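Local coordinates for hypothetical conserved protein, GK1056 (Geobacillus kaustophilus, PDB 2QYH) that is of unknown function but, as a member of the haloacid dehalogenase-like hydrolases, is probably a magnesium-dependent phosphatase, at residues Pro22-Gln34 against Glu245-Ile257. Sequence-based numbering, arbitrary orientation.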
ATOM      1  N   PRO D  22      -4.900  -8.561  11.375  1.00 28.55           N
ATOM      2  CA  PRO D  22      -4.794  -9.080  12.742  1.00 28.55           C
ATOM      3  C   PRO D  22      -3.349  -9.368  13.169  1.00 28.55           C
ATOM      4  O   PRO D  22      -2.551  -9.886  12.381  1.00 29.55           O
ATOM      5  CB  PRO D  22      -5.635 -10.355  12.696  1.00 19.40           C
ATOM      6  CG  PRO D  22      -6.621 -10.087  11.607  1.00 19.40           C
ATOM      7  CD  PRO D  22      -5.773  -9.415  10.555  1.00 20.40           C
ATOM      8  N   LEU D  23      -3.024  -9.032  14.413  1.00 35.17           N
ATOM      9  CA  LEU D  23      -1.696  -9.275  14.967  1.00 36.17           C
ATOM     10  C   LEU D  23      -1.283 -10.753  14.863  1.00 35.17           C
ATOM     11  O   LEU D  23      -0.133 -11.066  14.529  1.00 36.17           O
ATOM     12  CB  LEU D  23      -1.668  -8.843  16.437  1.00 33.23           C
ATOM     13  CG  LEU D  23      -1.044  -7.505  16.867  1.00 34.23           C
ATOM     14  CD1 LEU D  23      -1.221  -6.423  15.820  1.00 34.23           C
ATOM     15  CD2 LEU D  23      -1.680  -7.096  18.179  1.00 33.23           C
ATOM     16  N   SER D  24      -2.218 -11.659  15.137  1.00 30.50           N
ATOM     17  CA  SER D  24      -1.919 -13.090  15.088  1.00 30.50           C
ATOM     18  C   SER D  24      -1.655 -13.629  13.682  1.00 29.50           C
ATOM     19  O   SER D  24      -1.074 -14.704  13.527  1.00 29.50           O
ATOM     20  CB  SER D  24      -3.040 -13.901  15.756  1.00 26.17           C
ATOM     21  OG  SER D  24      -4.265 -13.760  15.066  1.00 27.17           O
ATOM     22  N   THR D  25      -2.088 -12.889  12.662  1.00 33.96           N
ATOM     23  CA  THR D  25      -1.854 -13.304  11.281  1.00 33.96           C
ATOM     24  C   THR D  25      -0.387 -12.997  10.969  1.00 32.96           C
ATOM     25  O   THR D  25       0.270 -13.730  10.223  1.00 33.96           O
ATOM     26  CB  THR D  25      -2.786 -12.555  10.293  1.00 35.86           C
ATOM     27  OG1 THR D  25      -4.133 -13.002  10.486  1.00 34.86           O
ATOM     28  CG2 THR D  25      -2.386 -12.823   8.852  1.00 34.86           C
ATOM     29  N   ILE D  26       0.119 -11.912  11.553  1.00 32.76           N
ATOM     30  CA  ILE D  26       1.516 -11.534  11.381  1.00 32.76           C
ATOM     31  C   ILE D  26       2.369 -12.624  12.033  1.00 33.76           C
ATOM     32  O   ILE D  26       3.395 -13.022  11.483  1.00 34.76           O
ATOM     33  CB  ILE D  26       1.824 -10.164  12.038  1.00 22.02           C
ATOM     34  CG1 ILE D  26       1.168  -9.041  11.223  1.00 21.02           C
ATOM     35  CG2 ILE D  26       3.335  -9.947  12.153  1.00 19.02           C
ATOM     36  CD1 ILE D  26       1.452  -7.656  11.752  1.00 18.02           C
ATOM     37  N   GLU D  27       1.940 -13.109  13.201  1.00 31.06           N
ATOM     38  CA  GLU D  27       2.661 -14.179  13.896  1.00 31.06           C
ATOM     39  C   GLU D  27       2.575 -15.445  13.046  1.00 31.06           C
ATOM     40  O   GLU D  27       3.573 -16.141  12.841  1.00 31.06           O
ATOM     41  CB  GLU D  27       2.030 -14.482  15.254  1.00 34.10           C
ATOM     42  CG  GLU D  27       2.950 -14.350  16.466  1.00 36.10           C
ATOM     43  CD  GLU D  27       4.351 -14.914  16.265  1.00 39.10           C
ATOM     44  OE1 GLU D  27       5.212 -14.193  15.714  1.00 41.10           O
ATOM     45  OE2 GLU D  27       4.598 -16.073  16.664  1.00 41.10           O
ATOM     46  N   ALA D  28       1.363 -15.738  12.574  1.00 22.91           N
ATOM     47  CA  ALA D  28       1.120 -16.907  11.749  1.00 22.91           C
ATOM     48  C   ALA D  28       2.121 -16.979  10.593  1.00 22.91           C
ATOM     49  O   ALA D  28       2.852 -17.964  10.456  1.00 22.91           O
ATOM     50  CB  ALA D  28      -0.309 -16.867  11.208  1.00 19.10           C
ATOM     51  N   VAL D  29       2.152 -15.927   9.771  1.00 25.93           N
ATOM     52  CA  VAL D  29       3.050 -15.875   8.625  1.00 26.93           C
ATOM     53  C   VAL D  29       4.509 -16.019   9.055  1.00 26.93           C
ATOM     54  O   VAL D  29       5.289 -16.730   8.415  1.00 26.93           O
ATOM     55  CB  VAL D  29       2.871 -14.561   7.827  1.00 28.22           C
ATOM     56  CG1 VAL D  29       3.949 -14.441   6.779  1.00 26.22           C
ATOM     57  CG2 VAL D  29       1.496 -14.540   7.149  1.00 27.22           C
ATOM     58  N   ARG D  30       4.876 -15.352  10.142  1.00 25.69           N
ATOM     59  CA  ARG D  30       6.239 -15.439  10.643  1.00 26.69           C
ATOM     60  C   ARG D  30       6.593 -16.896  10.933  1.00 26.69           C
ATOM     61  O   ARG D  30       7.609 -17.395  10.461  1.00 27.69           O
ATOM     62  CB  ARG D  30       6.388 -14.604  11.915  1.00 41.82           C
ATOM     63  CG  ARG D  30       7.630 -14.921  12.705  1.00 42.82           C
ATOM     64  CD  ARG D  30       7.661 -14.181  14.024  1.00 47.82           C
ATOM     65  NE  ARG D  30       8.725 -14.693  14.879  1.00 52.82           N
ATOM     66  CZ  ARG D  30       8.608 -15.740  15.686  1.00 54.82           C
ATOM     67  NH1 ARG D  30       9.644 -16.126  16.413  1.00 57.82           N
ATOM     68  NH2 ARG D  30       7.453 -16.386  15.788  1.00 54.82           N
ATOM     69  N   ARG D  31       5.740 -17.571  11.700  1.00 29.30           N
ATOM     70  CA  ARG D  31       5.945 -18.967  12.063  1.00 29.30           C
ATOM     71  C   ARG D  31       6.041 -19.868  10.837  1.00 29.30           C
ATOM     72  O   ARG D  31       6.907 -20.743  10.783  1.00 29.30           O
ATOM     73  CB  ARG D  31       4.813 -19.456  12.979  1.00 35.47           C
ATOM     74  CG  ARG D  31       4.840 -18.881  14.393  1.00 36.47           C
ATOM     75  CD  ARG D  31       6.084 -19.339  15.127  1.00 39.47           C
ATOM     76  NE  ARG D  31       6.144 -20.796  15.198  1.00 42.47           N
ATOM     77  CZ  ARG D  31       5.463 -21.535  16.070  1.00 42.47           C
ATOM     78  NH1 ARG D  31       4.667 -20.956  16.963  1.00 40.47           N
ATOM     79  NH2 ARG D  31       5.566 -22.859  16.038  1.00 41.47           N
ATOM     80  N   LEU D  32       5.163 -19.663   9.853  1.00 27.84           N
ATOM     81  CA  LEU D  32       5.206 -20.480   8.643  1.00 27.84           C
ATOM     82  C   LEU D  32       6.546 -20.349   7.916  1.00 27.84           C
ATOM     83  O   LEU D  32       7.172 -21.353   7.568  1.00 27.84           O
ATOM     84  CB  LEU D  32       4.077 -20.096   7.693  1.00 26.52           C
ATOM     85  CG  LEU D  32       2.651 -20.495   8.080  1.00 26.52           C
ATOM     86  CD1 LEU D  32       1.699 -20.074   6.979  1.00 24.52           C
ATOM     87  CD2 LEU D  32       2.568 -22.001   8.292  1.00 25.52           C
ATOM     88  N   LYS D  33       6.982 -19.111   7.681  1.00 27.76           N
ATOM     89  CA  LYS D  33       8.252 -18.863   7.000  1.00 27.76           C
ATOM     90  C   LYS D  33       9.417 -19.505   7.754  1.00 27.76           C
ATOM     91  O   LYS D  33      10.303 -20.110   7.162  1.00 27.76           O
ATOM     92  CB  LYS D  33       8.490 -17.361   6.865  1.00 30.30           C
ATOM     93  CG  LYS D  33       7.698 -16.699   5.755  1.00 32.30           C
ATOM     94  CD  LYS D  33       7.477 -15.226   6.051  1.00 36.30           C
ATOM     95  CE  LYS D  33       7.582 -14.380   4.797  1.00 41.30           C
ATOM     96  NZ  LYS D  33       9.011 -14.197   4.384  1.00 45.30           N
ATOM     97  N   GLN D  34       9.397 -19.370   9.066  1.00 32.59           N
ATOM     98  CA  GLN D  34      10.431 -19.933   9.912  1.00 33.59           C
ATOM     99  C   GLN D  34      10.552 -21.455   9.700  1.00 33.59           C
ATOM    100  O   GLN D  34      11.654 -22.012   9.711  1.00 33.59           O
ATOM    101  CB  GLN D  34      10.078 -19.625  11.362  1.00 34.88           C
ATOM    102  CG  GLN D  34      11.213 -19.671  12.336  1.00 36.88           C
ATOM    103  CD  GLN D  34      10.782 -19.172  13.701  1.00 40.88           C
ATOM    104  OE1 GLN D  34       9.882 -19.744  14.324  1.00 37.88           O
ATOM    105  NE2 GLN D  34      11.411 -18.094  14.169  1.00 41.88           N
ATOM    106  N   GLU D 245      -8.765 -14.652  15.192  1.00 38.32           N
ATOM    107  CA  GLU D 245      -7.525 -15.384  14.979  1.00 38.32           C
ATOM    108  C   GLU D 245      -7.773 -16.558  14.033  1.00 37.32           C
ATOM    109  O   GLU D 245      -7.146 -17.613  14.153  1.00 36.32           O
ATOM    110  CB  GLU D 245      -6.971 -15.890  16.310  1.00 39.22           C
ATOM    111  CG  GLU D 245      -6.887 -14.824  17.388  1.00 40.22           C
ATOM    112  CD  GLU D 245      -5.884 -15.183  18.466  1.00 41.22           C
ATOM    113  OE1 GLU D 245      -5.752 -16.390  18.769  1.00 44.22           O
ATOM    114  OE2 GLU D 245      -5.230 -14.267  19.014  1.00 42.22           O
ATOM    115  N   GLY D 246      -8.690 -16.354  13.091  1.00 32.07           N
ATOM    116  CA  GLY D 246      -9.028 -17.393  12.133  1.00 32.07           C
ATOM    117  C   GLY D 246      -7.841 -18.066  11.468  1.00 32.07           C
ATOM    118  O   GLY D 246      -7.735 -19.297  11.457  1.00 32.07           O
ATOM    119  N   ILE D 247      -6.937 -17.266  10.911  1.00 29.16           N
ATOM    120  CA  ILE D 247      -5.774 -17.820  10.242  1.00 29.16           C
ATOM    121  C   ILE D 247      -4.816 -18.544  11.178  1.00 30.16           C
ATOM    122  O   ILE D 247      -4.380 -19.652  10.879  1.00 30.16           O
ATOM    123  CB  ILE D 247      -5.043 -16.734   9.464  1.00 30.46           C
ATOM    124  CG1 ILE D 247      -5.891 -16.380   8.242  1.00 29.46           C
ATOM    125  CG2 ILE D 247      -3.650 -17.213   9.061  1.00 28.46           C
ATOM    126  CD1 ILE D 247      -5.312 -15.327   7.374  1.00 28.46           C
ATOM    127  N   TRP D 248      -4.496 -17.928  12.312  1.00 27.72           N
ATOM    128  CA  TRP D 248      -3.601 -18.545  13.280  1.00 28.72           C
ATOM    129  C   TRP D 248      -4.173 -19.871  13.773  1.00 28.72           C
ATOM    130  O   TRP D 248      -3.487 -20.896  13.787  1.00 28.72           O
ATOM    131  CB  TRP D 248      -3.384 -17.605  14.470  1.00 38.84           C
ATOM    132  CG  TRP D 248      -2.681 -18.253  15.621  1.00 38.84           C
ATOM    133  CD1 TRP D 248      -3.259 -18.885  16.685  1.00 38.84           C
ATOM    134  CD2 TRP D 248      -1.267 -18.379  15.804  1.00 38.84           C
ATOM    135  NE1 TRP D 248      -2.295 -19.398  17.518  1.00 38.84           N
ATOM    136  CE2 TRP D 248      -1.060 -19.101  17.000  1.00 38.84           C
ATOM    137  CE3 TRP D 248      -0.153 -17.954  15.069  1.00 37.84           C
ATOM    138  CZ2 TRP D 248       0.215 -19.410  17.483  1.00 39.84           C
ATOM    139  CZ3 TRP D 248       1.118 -18.261  15.549  1.00 38.84           C
ATOM    140  CH2 TRP D 248       1.290 -18.982  16.746  1.00 39.84           C
ATOM    141  N   TYR D 249      -5.438 -19.838  14.177  1.00 41.53           N
ATOM    142  CA  TYR D 249      -6.115 -21.022  14.677  1.00 41.53           C
ATOM    143  C   TYR D 249      -6.120 -22.128  13.630  1.00 41.53           C
ATOM    144  O   TYR D 249      -5.776 -23.277  13.920  1.00 42.53           O
ATOM    145  CB  TYR D 249      -7.553 -20.676  15.073  1.00 44.03           C
ATOM    146  CG  TYR D 249      -8.331 -21.854  15.602  1.00 45.03           C
ATOM    147  CD1 TYR D 249      -9.249 -22.533  14.798  1.00 45.03           C
ATOM    148  CD2 TYR D 249      -8.120 -22.318  16.900  1.00 47.03           C
ATOM    149  CE1 TYR D 249      -9.939 -23.646  15.277  1.00 46.03           C
ATOM    150  CE2 TYR D 249      -8.802 -23.427  17.388  1.00 47.03           C
ATOM    151  CZ  TYR D 249      -9.708 -24.087  16.575  1.00 47.03           C
ATOM    152  OH  TYR D 249     -10.376 -25.178  17.070  1.00 47.03           O
ATOM    153  N   GLY D 250      -6.513 -21.772  12.413  1.00 34.98           N
ATOM    154  CA  GLY D 250      -6.560 -22.750  11.343  1.00 33.98           C
ATOM    155  C   GLY D 250      -5.217 -23.410  11.113  1.00 33.98           C
ATOM    156  O   GLY D 250      -5.119 -24.635  11.068  1.00 33.98           O
ATOM    157  N   LEU D 251      -4.177 -22.595  10.969  1.00 34.73           N
ATOM    158  CA  LEU D 251      -2.839 -23.109  10.737  1.00 33.73           C
ATOM    159  C   LEU D 251      -2.402 -24.011  11.893  1.00 34.73           C
ATOM    160  O   LEU D 251      -1.674 -24.986  11.696  1.00 34.73           O
ATOM    161  CB  LEU D 251      -1.853 -21.947  10.555  1.00 19.91           C
ATOM    162  CG  LEU D 251      -1.978 -21.123   9.267  1.00 17.91           C
ATOM    163  CD1 LEU D 251      -1.144 -19.856   9.386  1.00 15.91           C
ATOM    164  CD2 LEU D 251      -1.538 -21.965   8.061  1.00 13.91           C
ATOM    165  N   LYS D 252      -2.860 -23.683  13.095  1.00 40.12           N
ATOM    166  CA  LYS D 252      -2.532 -24.456  14.286  1.00 41.12           C
ATOM    167  C   LYS D 252      -3.232 -25.824  14.192  1.00 41.12           C
ATOM    168  O   LYS D 252      -2.623 -26.876  14.403  1.00 41.12           O
ATOM    169  CB  LYS D 252      -3.014 -23.702  15.524  1.00 48.33           C
ATOM    170  CG  LYS D 252      -2.273 -24.038  16.795  1.00 50.33           C
ATOM    171  CD  LYS D 252      -0.934 -23.333  16.856  1.00 54.33           C
ATOM    172  CE  LYS D 252      -0.136 -23.785  18.071  1.00 56.33           C
ATOM    173  NZ  LYS D 252      -0.895 -23.605  19.341  1.00 56.33           N
ATOM    174  N   GLN D 253      -4.519 -25.794  13.866  1.00 36.49           N
ATOM    175  CA  GLN D 253      -5.311 -27.005  13.728  1.00 37.49           C
ATOM    176  C   GLN D 253      -4.700 -27.928  12.677  1.00 37.49           C
ATOM    177  O   GLN D 253      -4.541 -29.125  12.909  1.00 37.49           O
ATOM    178  CB  GLN D 253      -6.743 -26.639  13.327  1.00 65.68           C
ATOM    179  CG  GLN D 253      -7.815 -27.263  14.199  1.00 66.68           C
ATOM    180  CD  GLN D 253      -7.606 -26.974  15.673  1.00 70.68           C
ATOM    181  OE1 GLN D 253      -7.437 -25.825  16.074  1.00 70.68           O
ATOM    182  NE2 GLN D 253      -7.620 -28.020  16.487  1.00 70.68           N
ATOM    183  N   LEU D 254      -4.361 -27.363  11.519  1.00 37.86           N
ATOM    184  CA  LEU D 254      -3.767 -28.127  10.424  1.00 37.86           C
ATOM    185  C   LEU D 254      -2.348 -28.546  10.780  1.00 37.86           C
ATOM    186  O   LEU D 254      -1.685 -29.272  10.036  1.00 37.86           O
ATOM    187  CB  LEU D 254      -3.762 -27.289   9.146  1.00 35.75           C
ATOM    188  CG  LEU D 254      -5.146 -26.898   8.620  1.00 35.75           C
ATOM    189  CD1 LEU D 254      -5.003 -25.992   7.405  1.00 35.75           C
ATOM    190  CD2 LEU D 254      -5.934 -28.149   8.267  1.00 34.75           C
ATOM    191  N   GLN D 255      -1.886 -28.065  11.927  1.00 40.83           N
ATOM    192  CA  GLN D 255      -0.559 -28.383  12.422  1.00 40.83           C
ATOM    193  C   GLN D 255       0.585 -27.882  11.549  1.00 39.83           C
ATOM    194  O   GLN D 255       1.656 -28.487  11.498  1.00 39.83           O
ATOM    195  CB  GLN D 255      -0.447 -29.891  12.646  1.00 55.30           C
ATOM    196  CG  GLN D 255      -1.488 -30.398  13.628  1.00 57.30           C
ATOM    197  CD  GLN D 255      -1.228 -31.809  14.097  1.00 58.30           C
ATOM    198  OE1 GLN D 255      -1.128 -32.739  13.295  1.00 61.30           O
ATOM    199  NE2 GLN D 255      -1.124 -31.981  15.411  1.00 61.30           N
ATOM    200  N   LEU D 256       0.349 -26.776  10.853  1.00 33.01           N
ATOM    201  CA  LEU D 256       1.386 -26.176  10.035  1.00 33.01           C
ATOM    202  C   LEU D 256       2.189 -25.333  11.013  1.00 33.01           C
ATOM    203  O   LEU D 256       3.318 -24.940  10.735  1.00 32.01           O
ATOM    204  CB  LEU D 256       0.783 -25.306   8.931  1.00 30.23           C
ATOM    205  CG  LEU D 256       0.320 -26.082   7.696  1.00 30.23           C
ATOM    206  CD1 LEU D 256      -0.331 -25.138   6.703  1.00 28.23           C
ATOM    207  CD2 LEU D 256       1.510 -26.795   7.059  1.00 30.23           C
ATOM    208  N   ILE D 257       1.582 -25.070  12.167  1.00 39.19           N
ATOM    209  CA  ILE D 257       2.215 -24.316  13.241  1.00 40.19           C
ATOM    210  C   ILE D 257       2.078 -25.126  14.528  1.00 40.19           C
ATOM    211  O   ILE D 257       0.950 -25.128  15.069  1.00 41.19           O
ATOM    212  CB  ILE D 257       1.542 -22.961  13.477  1.00 32.36           C
ATOM    213  CG1 ILE D 257       1.767 -22.048  12.279  1.00 32.36           C
ATOM    214  CG2 ILE D 257       2.094 -22.330  14.748  1.00 32.36           C
ATOM    215  CD1 ILE D 257       1.204 -20.671  12.471  1.00 33.36           C
TER
HETATM  216  O   HOH W   1      -4.947 -15.068  12.769  1.00 22.00           O
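A single water joins Ser-24, Thr-25 and Trp-248 where helix 23-34 runs beside the start of helix 246-253. The water accepts from Trp-248 N at 2.9 Å, donates to Thr-25 OG1 and is hydrogen-bonded to Ser-24 OG at 2.7 Å. Trp-248 N lies in the first turn of its helix, where no preceding turn supplies a carbonyl, so the water takes that place. Serine suits this spot because its small hydroxyl, set between the backbone N and the carbonyl carbon (chi1 64°), meets the water while Glu-245 CA and CG lie against it.

Further along, the Trp-248 side chain is a knob in the hole formed by Ser-24, Glu-27, Ala-28 and Arg-31. Ala-28 N meets the ring at its edge, in plane, 3.7 Å from CE3, and the small alanine leaves room for the large indole. Ala-28 CB packs against Leu-251 CD1 at 3.6 Å, and Leu-32 crosses Leu-251 at about a right angle; beneath them Leu-32 and Leu-256 both touch Val-6 of strand 5-8 in the Rossmann-like core.

Ile-257 uses both branches: CD1 lies 3.8 Å from Ala-28 O, whereas CG2 lies over one face of the Arg-31 guanidinium, toward its rim, 3.7 Å from CZ. Were Ile-257 cut back to an alanine, the guanidinium would probably lose the methyl over that face, and a gap is likely to open beside Ala-28 and Leu-32. With no direct hydrogen bond between the segments, the two helices, inclined at 36°, are held by apolar fit and one bridging water.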